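Local coordinates for protein 4'-phospho-dehydrooxetanocin synthase (Bacillus megaterium, PDB 5UL3) that catalyses the oxidative ring contraction of dAMP to an oxetane aldehyde in oxetanocin A biosynthesis, as a cobalamin-dependent radical S-adenosylmethionine enzyme with a [4Fe-4S] cluster, at residues K616-N619 with P620-K624; K699-R702 with D703-A706. One frame throughout, in Å; residues are numbered along the deposited sequence.

Contact 1: residues K616-N619 with P620-K624; sequences KVAN and PREKK
Asn619 caps the helix that starts at Pro620, and its side chain reaches forward to the first N-H groups of the helix. Its CB lies against the proline ring, 3.3 Å from Pro620 CD. With CG set between the backbone N and the carbonyl carbon (chi1 77°), the amide swings over the helix end, where OD1 receives Glu622 N at 2.7 Å in an almost straight bond (175°). The donor is tilted from the plane of the amide carbonyl. Arg621 N also reaches OD1, but through a weak, strongly bent bond. The other branch, ND2, rests 3.6 Å from Glu622 CG, with the amide and carboxylate planes steeply inclined to each other. Glu622 sends its own carboxylate back along the turn: a water accepts from Asn619 N and donates, weakly, to Glu622 OE1, while OE2 is hydrogen-bonded to Thr714. Ala618 CB packs against Glu622 CB at 3.8 Å. Lys623 ties the helix back to the two residues before it. Its N donates to Asn619 O at 2.7 Å, and its chain, bent at the last torsion, brings NZ to Ala618 O at 3.0 Å, in the carbonyl plane and on a lone pair. OD1 thus takes up two N-H groups where no preceding turn supplies carbonyls, and the lysine ammonium would be expected to offset part of the negative charge on the Ala618 carbonyl.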
loop_
_atom_site.group_PDB
_atom_site.type_symbol
_atom_site.label_atom_id
_atom_site.label_comp_id
_atom_site.label_asym_id
_atom_site.label_seq_id
_atom_site.Cartn_x
_atom_site.Cartn_y
_atom_site.Cartn_z
ATOM N N LYS A 616 -18.178 1.575 13.654
ATOM C CA LYS A 616 -17.576 0.274 13.389
ATOM C C LYS A 616 -18.213 -0.832 14.218
ATOM O O LYS A 616 -18.225 -1.992 13.790
ATOM C CB LYS A 616 -16.076 0.323 13.669
ATOM C CG LYS A 616 -15.291 1.219 12.738
ATOM C CD LYS A 616 -13.790 1.133 13.018
ATOM C CE LYS A 616 -13.024 2.165 12.194
ATOM N NZ LYS A 616 -11.557 2.117 12.442
ATOM N N VAL A 617 -18.739 -0.506 15.402
ATOM C CA VAL A 617 -19.172 -1.518 16.356
ATOM C C VAL A 617 -20.640 -1.368 16.749
ATOM O O VAL A 617 -21.090 -2.017 17.686
ATOM C CB VAL A 617 -18.270 -1.525 17.608
ATOM C CG1 VAL A 617 -16.820 -1.817 17.225
ATOM C CG2 VAL A 617 -18.360 -0.204 18.342
ATOM N N ALA A 618 -21.403 -0.556 16.031
ATOM C CA ALA A 618 -22.781 -0.290 16.409
ATOM C C ALA A 618 -23.732 -1.360 15.868
ATOM O O ALA A 618 -23.435 -2.063 14.900
ATOM C CB ALA A 618 -23.219 1.093 15.902
ATOM N N ASN A 619 -24.911 -1.449 16.495
ATOM C CA ASN A 619 -25.973 -2.334 16.032
ATOM C C ASN A 619 -26.500 -1.812 14.697
ATOM O O ASN A 619 -26.185 -0.687 14.295
ATOM C CB ASN A 619 -27.067 -2.470 17.113
ATOM C CG ASN A 619 -28.024 -1.258 17.211
ATOM O OD1 ASN A 619 -28.452 -0.670 16.214
ATOM N ND2 ASN A 619 -28.398 -0.925 18.435
ATOM N N PRO A 620 -27.299 -2.613 13.974
ATOM C CA PRO A 620 -27.671 -2.214 12.606
ATOM C C PRO A 620 -28.381 -0.879 12.531
ATOM O O PRO A 620 -28.124 -0.081 11.623
ATOM C CB PRO A 620 -28.573 -3.368 12.148
ATOM C CG PRO A 620 -28.031 -4.563 12.897
ATOM C CD PRO A 620 -27.658 -4.022 14.253
ATOM N N ARG A 621 -29.272 -0.609 13.477
ATOM C CA ARG A 621 -30.046 0.621 13.427
ATOM C C ARG A 621 -29.188 1.829 13.806
ATOM O O ARG A 621 -29.286 2.886 13.175
ATOM C CB ARG A 621 -31.268 0.467 14.344
ATOM C CG ARG A 621 -32.246 1.625 14.324
ATOM C CD ARG A 621 -33.544 1.223 15.058
ATOM N NE ARG A 621 -34.490 2.330 15.217
ATOM C CZ ARG A 621 -35.344 2.738 14.284
ATOM N NH1 ARG A 621 -35.368 2.151 13.093
ATOM N NH2 ARG A 621 -36.178 3.738 14.539
ATOM N N GLU A 622 -28.345 1.694 14.838
ATOM C CA GLU A 622 -27.421 2.771 15.186
ATOM C C GLU A 622 -26.374 2.972 14.095
ATOM O O GLU A 622 -25.957 4.109 13.830
ATOM C CB GLU A 622 -26.729 2.474 16.526
ATOM C CG GLU A 622 -27.673 2.533 17.751
ATOM C CD GLU A 622 -26.924 2.606 19.078
ATOM O OE1 GLU A 622 -25.708 2.888 19.068
ATOM O OE2 GLU A 622 -27.560 2.400 20.143
ATOM N N LYS A 623 -25.953 1.884 13.447
ATOM C CA LYS A 623 -24.984 2.007 12.360
ATOM C C LYS A 623 -25.503 2.935 11.281
ATOM O O LYS A 623 -24.785 3.827 10.809
ATOM C CB LYS A 623 -24.668 0.628 11.776
ATOM C CG LYS A 623 -23.266 0.154 12.052
ATOM C CD LYS A 623 -22.825 -0.887 11.029
ATOM C CE LYS A 623 -21.466 -1.461 11.378
ATOM N NZ LYS A 623 -21.540 -2.377 12.558
ATOM N N LYS A 624 -26.770 2.767 10.898
ATOM C CA LYS A 624 -27.327 3.619 9.860
ATOM C C LYS A 624 -27.475 5.058 10.344
ATOM O O LYS A 624 -27.262 5.997 9.572
ATOM C CB LYS A 624 -28.649 3.031 9.367
ATOM C CG LYS A 624 -28.446 1.647 8.745
ATOM C CD LYS A 624 -29.735 0.996 8.247
ATOM C CE LYS A 624 -29.442 -0.300 7.448
ATOM N NZ LYS A 624 -29.038 -1.530 8.253
HETATM O O HOH W 1 -24.818 0.162 18.959
#

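Contact 2: residues K699-R702 with D703-A706; sequences KLLR and DVEA. With EDO (1,2-ethanediol), chain B; EDO (1,2-ethanediol), chain K.
Two waters flank the salt bridge between Arg702 and Glu705, three residues apart on one helix, and each ties the glutamate back to the arginine. Arg702 NH1 donates to Glu705 OE1 at 3.1 Å; the oxygen sits at the guanidinium edge, in its plane, and is met on its syn side. One water donates to both Arg702 O and Glu705 OE1, the latter at 2.6 Å, while another donates to Glu705 OE2 and accepts weakly from Arg702 NH1. The arginine turns at its second torsion (chi2 -61°), which lays its chain beside that of Glu705, with CD 3.4 Å from OE1. A second salt bridge, from NH2 to Glu698, and a cation-pi contact with Phe729 probably hold the guanidinium in this orientation.

Around the helix, Asp703 OD2 and Lys699 NZ are linked through one 1,2-ethanediol, probably from the crystallisation liquor, whose O2 donates to OD2 at 2.9 Å; the bond from NZ is weak. The buried side carries Leu701 CD2 against Val704 CG2 at 4.0 Å. Leu701 reaches Trp728 and Phe729 of helix 720-730, and Leu700 meets helix 620-648. Val704 N donates to Leu700 O at 3.1 Å, and Glu705 and Ala706 repeat this i to i+4 bond. Apolar residues on one side and charged residues on the other mark an amphipathic helix, here part of the C-terminal helix bundle.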
loop_
_atom_site.group_PDB
_atom_site.type_symbol
_atom_site.label_atom_id
_atom_site.label_comp_id
_atom_site.label_asym_id
_atom_site.label_seq_id
_atom_site.Cartn_x
_atom_site.Cartn_y
_atom_site.Cartn_z
ATOM N N LYS A 699 -25.735 22.509 13.759
ATOM C CA LYS A 699 -27.079 21.957 13.642
ATOM C C LYS A 699 -27.034 20.438 13.566
ATOM O O LYS A 699 -27.814 19.743 14.232
ATOM C CB LYS A 699 -27.783 22.539 12.416
ATOM C CG LYS A 699 -29.163 21.950 12.176
ATOM C CD LYS A 699 -30.022 22.856 11.317
ATOM C CE LYS A 699 -31.451 22.339 11.244
ATOM N NZ LYS A 699 -31.506 21.005 10.584
ATOM N N LEU A 700 -26.112 19.904 12.763
ATOM C CA LEU A 700 -25.906 18.460 12.716
ATOM C C LEU A 700 -25.547 17.904 14.088
ATOM O O LEU A 700 -26.106 16.896 14.531
ATOM C CB LEU A 700 -24.804 18.127 11.703
ATOM C CG LEU A 700 -24.260 16.695 11.728
ATOM C CD1 LEU A 700 -25.387 15.722 11.450
ATOM C CD2 LEU A 700 -23.077 16.492 10.709
ATOM N N LEU A 701 -24.601 18.537 14.774
ATOM C CA LEU A 701 -24.128 17.958 16.020
ATOM C C LEU A 701 -25.154 18.112 17.143
ATOM O O LEU A 701 -25.115 17.339 18.107
ATOM C CB LEU A 701 -22.776 18.568 16.397
ATOM C CG LEU A 701 -21.638 18.236 15.405
ATOM C CD1 LEU A 701 -20.330 18.848 15.862
ATOM C CD2 LEU A 701 -21.488 16.702 15.228
ATOM N N ARG A 702 -26.082 19.070 17.022
ATOM C CA ARG A 702 -27.192 19.127 17.972
ATOM C C ARG A 702 -28.123 17.931 17.802
ATOM O O ARG A 702 -28.660 17.420 18.790
ATOM C CB ARG A 702 -27.969 20.442 17.811
ATOM C CG ARG A 702 -27.207 21.701 18.234
ATOM C CD ARG A 702 -26.817 21.696 19.721
ATOM N NE ARG A 702 -26.076 22.910 20.068
ATOM C CZ ARG A 702 -25.515 23.143 21.248
ATOM N NH1 ARG A 702 -25.629 22.260 22.232
ATOM N NH2 ARG A 702 -24.850 24.272 21.453
ATOM N N ASP A 703 -28.320 17.460 16.563
ATOM C CA ASP A 703 -29.049 16.208 16.367
ATOM C C ASP A 703 -28.292 15.028 16.967
ATOM O O ASP A 703 -28.903 14.148 17.581
ATOM C CB ASP A 703 -29.323 15.955 14.877
ATOM C CG ASP A 703 -30.393 16.878 14.296
ATOM O OD1 ASP A 703 -31.235 17.401 15.053
ATOM O OD2 ASP A 703 -30.405 17.059 13.060
ATOM N N VAL A 704 -26.965 14.972 16.772
ATOM C CA VAL A 704 -26.157 13.907 17.364
ATOM C C VAL A 704 -26.290 13.925 18.881
ATOM O O VAL A 704 -26.455 12.884 19.533
ATOM C CB VAL A 704 -24.678 14.047 16.948
ATOM C CG1 VAL A 704 -23.837 12.926 17.590
ATOM C CG2 VAL A 704 -24.538 14.049 15.435
ATOM N N GLU A 705 -26.191 15.121 19.458
ATOM C CA GLU A 705 -26.287 15.285 20.903
ATOM C C GLU A 705 -27.646 14.813 21.414
ATOM O O GLU A 705 -27.728 14.069 22.399
ATOM C CB GLU A 705 -26.039 16.758 21.246
ATOM C CG GLU A 705 -26.320 17.121 22.709
ATOM C CD GLU A 705 -26.208 18.618 22.971
ATOM O OE1 GLU A 705 -26.786 19.418 22.209
ATOM O OE2 GLU A 705 -25.522 18.992 23.944
ATOM N N ALA A 706 -28.723 15.229 20.742
ATOM C CA ALA A 706 -30.062 14.821 21.162
ATOM C C ALA A 706 -30.253 13.321 21.017
ATOM O O ALA A 706 -30.844 12.676 21.891
ATOM C CB ALA A 706 -31.119 15.574 20.356
HETATM C C1 EDO B . -29.572 18.752 9.246
HETATM O O1 EDO B . -29.265 20.139 9.066
HETATM C C2 EDO B . -28.790 18.225 10.441
HETATM O O2 EDO B . -29.000 16.813 10.573
HETATM C C1 EDO K . -33.632 15.561 16.433
HETATM O O1 EDO K . -33.159 16.657 17.223
HETATM C C2 EDO K . -32.721 14.358 16.649
HETATM O O2 EDO K . -33.055 13.697 17.878
HETATM O O HOH W 2 -30.361 20.281 14.978
HETATM O O HOH W 3 -29.084 18.999 21.155
HETATM O O HOH W 4 -25.823 21.421 24.978
#

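In the fold
Both contacts are local and lie in series along the C-terminal part of the chain, neither nested nor crossed. Following the chain from the N terminus, helix 588-617 ends at contact 1, where Ala618 and Asn619 join it to helix 620-648. The chain then passes through helix 652-664 and a partly unmodelled loop before helix 683-709, within which contact 2 spans successive turns near the C-terminal end without closing a loop. The two centres are about 17 Å apart and the nearest atoms about 10 Å, so they do not touch. Helix 620-648 connects them: contact 1 starts it, and its later residues pack against contact 2, which also packs on helix 720-730.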